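Local atomic coordinates of lactaldehyde dehydrogenase (Escherichia coli, PDB entry 2IMP), a protein that oxidises L-lactaldehyde, formed in L-fucose and L-rhamnose breakdown, irreversibly to L-lactate with NAD(+), and also acts on glycolaldehyde. Residues Val341-Gly355 against Tyr365-Ile379. Residues are numbered along the deposited sequence; the frame is centred on the assembly and turned at random.
Sequences VARAVEEGARVAFGG and YPPTLLLDVRQEMSI
The hydroxyl of Thr-368 is gripped twice: OG1 accepts the N-H of Gly-355 at 2.9 Å and donates to Pro-366 O at 2.8 Å. Its first torsion of -59° puts OG1 anti to the carbonyl carbon and beside the backbone N, from where it reaches both partners. A valine here would keep a branched side chain but is likely to leave the Gly-355 N-H and the Pro-366 carbonyl without their common partner. Gly-354 suits its place because phi is positive and a CB would clash with Pro-367 O and Thr-368 OG1.

Further along, Leu-371 N reaches Arg-350 O at 2.7 Å in a nearly straight bond (176°), and Arg-350 N returns one to Leu-371 O. Strand 350-353 runs antiparallel along 368-371, which in turn pairs in parallel with 388-394 in the alpha/beta catalytic domain of the aldehyde dehydrogenase fold. A classic beta bulge sets Ala-352 and Phe-353 opposite the single Leu-369, whose O takes a bond from Ala-352 N and a weak one from Phe-353 N. Helix 298-310 packs against the face bearing Leu-369 and Leu-371. On the other face, Leu-370 sends CD2 alongside Val-351 CG2 (3.7 Å) and CD1 to Ala-344 CB on helix 331-346, where a small methyl lets helix and sheet approach closely.

A Schellman motif at Gly-348, whose phi of 122° favours glycine, ends this helix. Just before it, Glu-347 sets OE2 3.0 Å from Ser-378 OG, while Ser-378 N bonds only weakly to OE1. At the exposed edge of the Leu-369/Leu-371 face, Arg-350, bent at chi3, brings NH1 within 2.7 Å of Asp-372 OD2, a salt bridge in which the oxygen sits over the guanidinium face, the two planes perpendicular.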
ATOM      1  N   VAL A 341     -32.200  -1.752  34.831  1.00 41.90           N
ATOM      2  CA  VAL A 341     -32.042  -2.923  35.681  1.00 41.29           C
ATOM      3  C   VAL A 341     -33.418  -3.404  36.181  1.00 40.62           C
ATOM      4  O   VAL A 341     -33.727  -4.595  36.142  1.00 39.57           O
ATOM      5  CB  VAL A 341     -31.136  -2.630  36.901  1.00 41.17           C
ATOM      6  CG1 VAL A 341     -31.103  -3.837  37.824  1.00 39.48           C
ATOM      7  CG2 VAL A 341     -29.728  -2.293  36.431  1.00 40.85           C
ATOM      8  N   ALA A 342     -34.233  -2.453  36.631  1.00 40.91           N
ATOM      9  CA  ALA A 342     -35.576  -2.767  37.095  1.00 42.70           C
ATOM     10  C   ALA A 342     -36.402  -3.460  35.987  1.00 43.63           C
ATOM     11  O   ALA A 342     -36.992  -4.519  36.205  1.00 43.01           O
ATOM     12  CB  ALA A 342     -36.277  -1.497  37.558  1.00 42.37           C
ATOM     13  N   ARG A 343     -36.428  -2.849  34.805  1.00 44.87           N
ATOM     14  CA  ARG A 343     -37.130  -3.449  33.684  1.00 45.83           C
ATOM     15  C   ARG A 343     -36.653  -4.888  33.454  1.00 46.03           C
ATOM     16  O   ARG A 343     -37.455  -5.814  33.334  1.00 45.78           O
ATOM     17  CB  ARG A 343     -36.896  -2.647  32.403  1.00 48.55           C
ATOM     18  CG  ARG A 343     -37.926  -1.570  32.123  1.00 52.61           C
ATOM     19  CD  ARG A 343     -37.725  -1.013  30.722  1.00 56.47           C
ATOM     20  NE  ARG A 343     -38.763  -0.061  30.336  1.00 58.61           N
ATOM     21  CZ  ARG A 343     -38.828   0.524  29.144  1.00 59.71           C
ATOM     22  NH1 ARG A 343     -37.915   0.252  28.220  1.00 60.07           N
ATOM     23  NH2 ARG A 343     -39.804   1.380  28.873  1.00 60.50           N
ATOM     24  N   ALA A 344     -35.334  -5.051  33.396  1.00 44.96           N
ATOM     25  CA  ALA A 344     -34.752  -6.367  33.211  1.00 45.07           C
ATOM     26  C   ALA A 344     -35.317  -7.381  34.221  1.00 45.49           C
ATOM     27  O   ALA A 344     -35.743  -8.474  33.850  1.00 44.93           O
ATOM     28  CB  ALA A 344     -33.234  -6.287  33.341  1.00 43.18           C
ATOM     29  N   VAL A 345     -35.316  -6.994  35.494  1.00 46.07           N
ATOM     30  CA  VAL A 345     -35.844  -7.854  36.541  1.00 46.94           C
ATOM     31  C   VAL A 345     -37.319  -8.230  36.289  1.00 47.02           C
ATOM     32  O   VAL A 345     -37.684  -9.405  36.318  1.00 46.94           O
ATOM     33  CB  VAL A 345     -35.729  -7.177  37.927  1.00 47.28           C
ATOM     34  CG1 VAL A 345     -36.267  -8.104  39.009  1.00 47.55           C
ATOM     35  CG2 VAL A 345     -34.278  -6.826  38.213  1.00 46.75           C
ATOM     36  N   GLU A 346     -38.143  -7.218  36.031  1.00 47.10           N
ATOM     37  CA  GLU A 346     -39.554  -7.441  35.750  1.00 48.31           C
ATOM     38  C   GLU A 346     -39.764  -8.417  34.580  1.00 47.59           C
ATOM     39  O   GLU A 346     -40.722  -9.188  34.557  1.00 48.08           O
ATOM     40  CB  GLU A 346     -40.245  -6.113  35.430  1.00 50.19           C
ATOM     41  CG  GLU A 346     -40.053  -5.041  36.492  1.00 54.99           C
ATOM     42  CD  GLU A 346     -40.762  -3.743  36.146  1.00 57.15           C
ATOM     43  OE1 GLU A 346     -40.594  -3.259  35.005  1.00 58.95           O
ATOM     44  OE2 GLU A 346     -41.479  -3.202  37.016  1.00 57.32           O
ATOM     45  N   GLU A 347     -38.849  -8.365  33.620  1.00 46.99           N
ATOM     46  CA  GLU A 347     -38.913  -9.237  32.459  1.00 46.63           C
ATOM     47  C   GLU A 347     -38.451 -10.681  32.743  1.00 46.05           C
ATOM     48  O   GLU A 347     -38.593 -11.566  31.897  1.00 46.27           O
ATOM     49  CB  GLU A 347     -38.089  -8.638  31.315  1.00 47.82           C
ATOM     50  CG  GLU A 347     -38.711  -7.388  30.699  1.00 49.15           C
ATOM     51  CD  GLU A 347     -37.835  -6.750  29.632  1.00 50.49           C
ATOM     52  OE1 GLU A 347     -37.380  -7.471  28.716  1.00 50.40           O
ATOM     53  OE2 GLU A 347     -37.612  -5.522  29.705  1.00 50.82           O
ATOM     54  N   GLY A 348     -37.902 -10.902  33.935  1.00 45.00           N
ATOM     55  CA  GLY A 348     -37.455 -12.237  34.296  1.00 45.36           C
ATOM     56  C   GLY A 348     -35.988 -12.369  34.661  1.00 45.47           C
ATOM     57  O   GLY A 348     -35.534 -13.459  35.014  1.00 45.28           O
ATOM     58  N   ALA A 349     -35.244 -11.273  34.575  1.00 45.36           N
ATOM     59  CA  ALA A 349     -33.823 -11.298  34.904  1.00 45.30           C
ATOM     60  C   ALA A 349     -33.533 -11.622  36.385  1.00 45.21           C
ATOM     61  O   ALA A 349     -34.152 -11.063  37.289  1.00 45.02           O
ATOM     62  CB  ALA A 349     -33.182  -9.964  34.530  1.00 45.07           C
ATOM     63  N   ARG A 350     -32.586 -12.524  36.611  1.00 44.83           N
ATOM     64  CA  ARG A 350     -32.226 -12.927  37.961  1.00 45.14           C
ATOM     65  C   ARG A 350     -31.016 -12.150  38.546  1.00 45.07           C
ATOM     66  O   ARG A 350     -29.887 -12.296  38.075  1.00 44.93           O
ATOM     67  CB  ARG A 350     -31.929 -14.432  37.972  1.00 45.17           C
ATOM     68  CG  ARG A 350     -32.070 -15.101  39.331  1.00 47.33           C
ATOM     69  CD  ARG A 350     -31.789 -16.595  39.235  1.00 47.27           C
ATOM     70  NE  ARG A 350     -30.362 -16.881  39.095  1.00 49.01           N
ATOM     71  CZ  ARG A 350     -29.872 -18.026  38.629  1.00 49.59           C
ATOM     72  NH1 ARG A 350     -30.693 -18.996  38.250  1.00 51.87           N
ATOM     73  NH2 ARG A 350     -28.561 -18.207  38.551  1.00 49.96           N
ATOM     74  N   VAL A 351     -31.268 -11.326  39.560  1.00 43.69           N
ATOM     75  CA  VAL A 351     -30.201 -10.554  40.186  1.00 43.26           C
ATOM     76  C   VAL A 351     -29.250 -11.382  41.087  1.00 43.59           C
ATOM     77  O   VAL A 351     -29.583 -11.710  42.229  1.00 43.77           O
ATOM     78  CB  VAL A 351     -30.771  -9.398  41.032  1.00 42.05           C
ATOM     79  CG1 VAL A 351     -29.637  -8.638  41.696  1.00 42.01           C
ATOM     80  CG2 VAL A 351     -31.588  -8.466  40.154  1.00 42.66           C
ATOM     81  N   ALA A 352     -28.076 -11.707  40.554  1.00 42.04           N
ATOM     82  CA  ALA A 352     -27.085 -12.477  41.293  1.00 40.94           C
ATOM     83  C   ALA A 352     -26.167 -11.606  42.169  1.00 40.50           C
ATOM     84  O   ALA A 352     -25.395 -12.118  42.981  1.00 39.91           O
ATOM     85  CB  ALA A 352     -26.247 -13.298  40.327  1.00 40.78           C
ATOM     86  N   PHE A 353     -26.271 -10.294  41.985  1.00 40.47           N
ATOM     87  CA  PHE A 353     -25.468  -9.334  42.733  1.00 40.41           C
ATOM     88  C   PHE A 353     -25.774  -7.863  42.369  1.00 39.23           C
ATOM     89  O   PHE A 353     -25.970  -7.538  41.198  1.00 37.82           O
ATOM     90  CB  PHE A 353     -23.976  -9.616  42.515  1.00 42.23           C
ATOM     91  CG  PHE A 353     -23.074  -8.835  43.423  1.00 44.97           C
ATOM     92  CD1 PHE A 353     -23.216  -8.921  44.806  1.00 46.22           C
ATOM     93  CD2 PHE A 353     -22.095  -7.996  42.901  1.00 47.21           C
ATOM     94  CE1 PHE A 353     -22.395  -8.187  45.661  1.00 47.92           C
ATOM     95  CE2 PHE A 353     -21.265  -7.255  43.744  1.00 49.02           C
ATOM     96  CZ  PHE A 353     -21.418  -7.347  45.129  1.00 49.34           C
ATOM     97  N   GLY A 354     -25.814  -7.000  43.380  1.00 38.91           N
ATOM     98  CA  GLY A 354     -26.100  -5.597  43.149  1.00 39.12           C
ATOM     99  C   GLY A 354     -27.565  -5.388  42.824  1.00 40.24           C
ATOM    100  O   GLY A 354     -28.436  -5.867  43.548  1.00 40.36           O
ATOM    101  N   GLY A 355     -27.838  -4.666  41.742  1.00 40.14           N
ATOM    102  CA  GLY A 355     -29.212  -4.426  41.331  1.00 40.85           C
ATOM    103  C   GLY A 355     -29.977  -3.384  42.126  1.00 41.22           C
ATOM    104  O   GLY A 355     -31.191  -3.254  41.977  1.00 41.16           O
ATOM    105  N   TYR A 365     -23.645   3.597  41.532  1.00 31.99           N
ATOM    106  CA  TYR A 365     -24.419   2.399  41.266  1.00 31.65           C
ATOM    107  C   TYR A 365     -23.538   1.155  41.472  1.00 31.76           C
ATOM    108  O   TYR A 365     -22.478   1.034  40.864  1.00 31.46           O
ATOM    109  CB  TYR A 365     -24.988   2.395  39.847  1.00 31.16           C
ATOM    110  CG  TYR A 365     -26.122   1.406  39.694  1.00 31.38           C
ATOM    111  CD1 TYR A 365     -27.403   1.713  40.154  1.00 31.04           C
ATOM    112  CD2 TYR A 365     -25.902   0.134  39.165  1.00 31.57           C
ATOM    113  CE1 TYR A 365     -28.435   0.778  40.096  1.00 31.72           C
ATOM    114  CE2 TYR A 365     -26.926  -0.809  39.103  1.00 31.65           C
ATOM    115  CZ  TYR A 365     -28.189  -0.479  39.575  1.00 30.99           C
ATOM    116  OH  TYR A 365     -29.194  -1.414  39.556  1.00 31.22           O
ATOM    117  N   PRO A 366     -23.971   0.230  42.332  1.00 31.92           N
ATOM    118  CA  PRO A 366     -23.204  -0.984  42.614  1.00 32.10           C
ATOM    119  C   PRO A 366     -22.997  -1.961  41.442  1.00 32.21           C
ATOM    120  O   PRO A 366     -23.866  -2.114  40.581  1.00 33.20           O
ATOM    121  CB  PRO A 366     -23.993  -1.622  43.751  1.00 32.96           C
ATOM    122  CG  PRO A 366     -25.400  -1.295  43.370  1.00 32.26           C
ATOM    123  CD  PRO A 366     -25.294   0.170  42.980  1.00 32.43           C
ATOM    124  N   PRO A 367     -21.829  -2.620  41.402  1.00 30.68           N
ATOM    125  CA  PRO A 367     -21.561  -3.575  40.333  1.00 30.67           C
ATOM    126  C   PRO A 367     -22.745  -4.562  40.346  1.00 31.37           C
ATOM    127  O   PRO A 367     -23.032  -5.191  41.366  1.00 30.67           O
ATOM    128  CB  PRO A 367     -20.252  -4.220  40.774  1.00 30.53           C
ATOM    129  CG  PRO A 367     -19.548  -3.084  41.434  1.00 29.65           C
ATOM    130  CD  PRO A 367     -20.648  -2.463  42.270  1.00 31.27           C
ATOM    131  N   THR A 368     -23.427  -4.675  39.218  1.00 31.79           N
ATOM    132  CA  THR A 368     -24.583  -5.544  39.139  1.00 31.41           C
ATOM    133  C   THR A 368     -24.453  -6.718  38.163  1.00 31.69           C
ATOM    134  O   THR A 368     -24.064  -6.547  37.010  1.00 31.82           O
ATOM    135  CB  THR A 368     -25.828  -4.723  38.772  1.00 31.71           C
ATOM    136  OG1 THR A 368     -26.025  -3.705  39.761  1.00 30.34           O
ATOM    137  CG2 THR A 368     -27.060  -5.609  38.696  1.00 32.13           C
ATOM    138  N   LEU A 369     -24.772  -7.907  38.656  1.00 30.76           N
ATOM    139  CA  LEU A 369     -24.724  -9.112  37.849  1.00 30.49           C
ATOM    140  C   LEU A 369     -26.121  -9.710  37.612  1.00 31.59           C
ATOM    141  O   LEU A 369     -26.811 -10.084  38.561  1.00 31.26           O
ATOM    142  CB  LEU A 369     -23.831 -10.156  38.520  1.00 30.38           C
ATOM    143  CG  LEU A 369     -23.735 -11.509  37.813  1.00 29.83           C
ATOM    144  CD1 LEU A 369     -23.212 -11.316  36.399  1.00 31.19           C
ATOM    145  CD2 LEU A 369     -22.823 -12.431  38.603  1.00 29.11           C
ATOM    146  N   LEU A 370     -26.528  -9.777  36.350  1.00 31.97           N
ATOM    147  CA  LEU A 370     -27.831 -10.321  36.008  1.00 32.40           C
ATOM    148  C   LEU A 370     -27.770 -11.675  35.285  1.00 33.43           C
ATOM    149  O   LEU A 370     -27.077 -11.824  34.277  1.00 34.66           O
ATOM    150  CB  LEU A 370     -28.608  -9.315  35.155  1.00 31.84           C
ATOM    151  CG  LEU A 370     -28.794  -7.927  35.778  1.00 31.43           C
ATOM    152  CD1 LEU A 370     -29.556  -7.028  34.816  1.00 29.85           C
ATOM    153  CD2 LEU A 370     -29.540  -8.051  37.098  1.00 32.56           C
ATOM    154  N   LEU A 371     -28.486 -12.657  35.824  1.00 33.90           N
ATOM    155  CA  LEU A 371     -28.516 -13.983  35.227  1.00 33.34           C
ATOM    156  C   LEU A 371     -29.881 -14.335  34.595  1.00 33.59           C
ATOM    157  O   LEU A 371     -30.823 -13.549  34.659  1.00 32.08           O
ATOM    158  CB  LEU A 371     -28.128 -15.037  36.271  1.00 33.86           C
ATOM    159  CG  LEU A 371     -26.807 -14.810  37.025  1.00 34.10           C
ATOM    160  CD1 LEU A 371     -26.465 -16.060  37.838  1.00 32.26           C
ATOM    161  CD2 LEU A 371     -25.679 -14.500  36.044  1.00 32.25           C
ATOM    162  N   ASP A 372     -29.973 -15.514  33.995  1.00 36.42           N
ATOM    163  CA  ASP A 372     -31.209 -15.928  33.344  1.00 39.20           C
ATOM    164  C   ASP A 372     -31.789 -14.855  32.404  1.00 40.06           C
ATOM    165  O   ASP A 372     -33.004 -14.712  32.268  1.00 40.69           O
ATOM    166  CB  ASP A 372     -32.262 -16.321  34.383  1.00 40.32           C
ATOM    167  CG  ASP A 372     -31.857 -17.542  35.181  1.00 42.33           C
ATOM    168  OD1 ASP A 372     -31.340 -18.502  34.568  1.00 42.68           O
ATOM    169  OD2 ASP A 372     -32.060 -17.546  36.414  1.00 42.95           O
ATOM    170  N   VAL A 373     -30.893 -14.094  31.787  1.00 40.99           N
ATOM    171  CA  VAL A 373     -31.286 -13.063  30.846  1.00 41.24           C
ATOM    172  C   VAL A 373     -31.556 -13.645  29.450  1.00 41.87           C
ATOM    173  O   VAL A 373     -30.911 -14.609  29.040  1.00 41.41           O
ATOM    174  CB  VAL A 373     -30.192 -11.977  30.722  1.00 41.40           C
ATOM    175  CG1 VAL A 373     -30.638 -10.893  29.753  1.00 40.76           C
ATOM    176  CG2 VAL A 373     -29.898 -11.378  32.090  1.00 41.20           C
ATOM    177  N   ARG A 374     -32.517 -13.072  28.741  1.00 43.93           N
ATOM    178  CA  ARG A 374     -32.842 -13.548  27.407  1.00 45.63           C
ATOM    179  C   ARG A 374     -32.469 -12.552  26.294  1.00 45.18           C
ATOM    180  O   ARG A 374     -32.670 -11.345  26.438  1.00 43.93           O
ATOM    181  CB  ARG A 374     -34.336 -13.877  27.312  1.00 48.22           C
ATOM    182  CG  ARG A 374     -34.801 -14.982  28.247  1.00 50.94           C
ATOM    183  CD  ARG A 374     -36.293 -15.237  28.087  1.00 55.11           C
ATOM    184  NE  ARG A 374     -36.774 -16.284  28.985  1.00 59.51           N
ATOM    185  CZ  ARG A 374     -38.014 -16.769  28.983  1.00 61.11           C
ATOM    186  NH1 ARG A 374     -38.914 -16.302  28.124  1.00 61.56           N
ATOM    187  NH2 ARG A 374     -38.355 -17.725  29.838  1.00 61.09           N
ATOM    188  N   GLN A 375     -31.913 -13.074  25.204  1.00 45.15           N
ATOM    189  CA  GLN A 375     -31.535 -12.238  24.072  1.00 45.51           C
ATOM    190  C   GLN A 375     -32.630 -11.214  23.720  1.00 46.30           C
ATOM    191  O   GLN A 375     -32.347 -10.118  23.237  1.00 47.24           O
ATOM    192  CB  GLN A 375     -31.250 -13.126  22.856  1.00 44.19           C
ATOM    193  CG  GLN A 375     -30.803 -12.384  21.604  1.00 42.05           C
ATOM    194  CD  GLN A 375     -29.558 -11.551  21.828  1.00 40.51           C
ATOM    195  OE1 GLN A 375     -28.604 -11.999  22.463  1.00 36.92           O
ATOM    196  NE2 GLN A 375     -29.556 -10.335  21.294  1.00 40.85           N
ATOM    197  N   GLU A 376     -33.872 -11.605  23.992  1.00 47.21           N
ATOM    198  CA  GLU A 376     -35.046 -10.783  23.733  1.00 48.14           C
ATOM    199  C   GLU A 376     -35.122  -9.505  24.601  1.00 47.50           C
ATOM    200  O   GLU A 376     -35.388  -8.417  24.094  1.00 47.59           O
ATOM    201  CB  GLU A 376     -36.310 -11.611  23.973  1.00 49.81           C
ATOM    202  CG  GLU A 376     -36.230 -13.047  23.480  1.00 53.78           C
ATOM    203  CD  GLU A 376     -37.419 -13.883  23.930  1.00 56.99           C
ATOM    204  OE1 GLU A 376     -38.565 -13.554  23.548  1.00 58.94           O
ATOM    205  OE2 GLU A 376     -37.210 -14.870  24.668  1.00 58.49           O
ATOM    206  N   MET A 377     -34.894  -9.671  25.901  1.00 47.43           N
ATOM    207  CA  MET A 377     -34.943  -8.569  26.859  1.00 47.63           C
ATOM    208  C   MET A 377     -34.320  -7.243  26.377  1.00 48.00           C
ATOM    209  O   MET A 377     -33.258  -7.232  25.756  1.00 47.97           O
ATOM    210  CB  MET A 377     -34.279  -8.992  28.176  1.00 47.87           C
ATOM    211  CG  MET A 377     -35.144  -9.901  29.044  1.00 48.15           C
ATOM    212  SD  MET A 377     -34.340 -10.466  30.566  1.00 47.13           S
ATOM    213  CE  MET A 377     -34.807 -12.204  30.566  1.00 47.77           C
ATOM    214  N   SER A 378     -34.999  -6.140  26.681  1.00 48.09           N
ATOM    215  CA  SER A 378     -34.537  -4.817  26.284  1.00 48.58           C
ATOM    216  C   SER A 378     -33.151  -4.424  26.835  1.00 48.07           C
ATOM    217  O   SER A 378     -32.487  -3.546  26.287  1.00 47.42           O
ATOM    218  CB  SER A 378     -35.564  -3.757  26.694  1.00 49.11           C
ATOM    219  OG  SER A 378     -35.776  -3.767  28.094  1.00 51.36           O
ATOM    220  N   ILE A 379     -32.726  -5.074  27.914  1.00 47.88           N
ATOM    221  CA  ILE A 379     -31.422  -4.772  28.486  1.00 47.76           C
ATOM    222  C   ILE A 379     -30.258  -5.161  27.544  1.00 48.37           C
ATOM    223  O   ILE A 379     -29.133  -4.685  27.684  1.00 47.73           O
ATOM    224  CB  ILE A 379     -31.228  -5.480  29.846  1.00 47.39           C
ATOM    225  CG1 ILE A 379     -29.979  -4.930  30.536  1.00 46.54           C
ATOM    226  CG2 ILE A 379     -31.106  -6.983  29.646  1.00 45.12           C
ATOM    227  CD1 ILE A 379     -29.838  -5.364  31.967  1.00 48.62           C
TER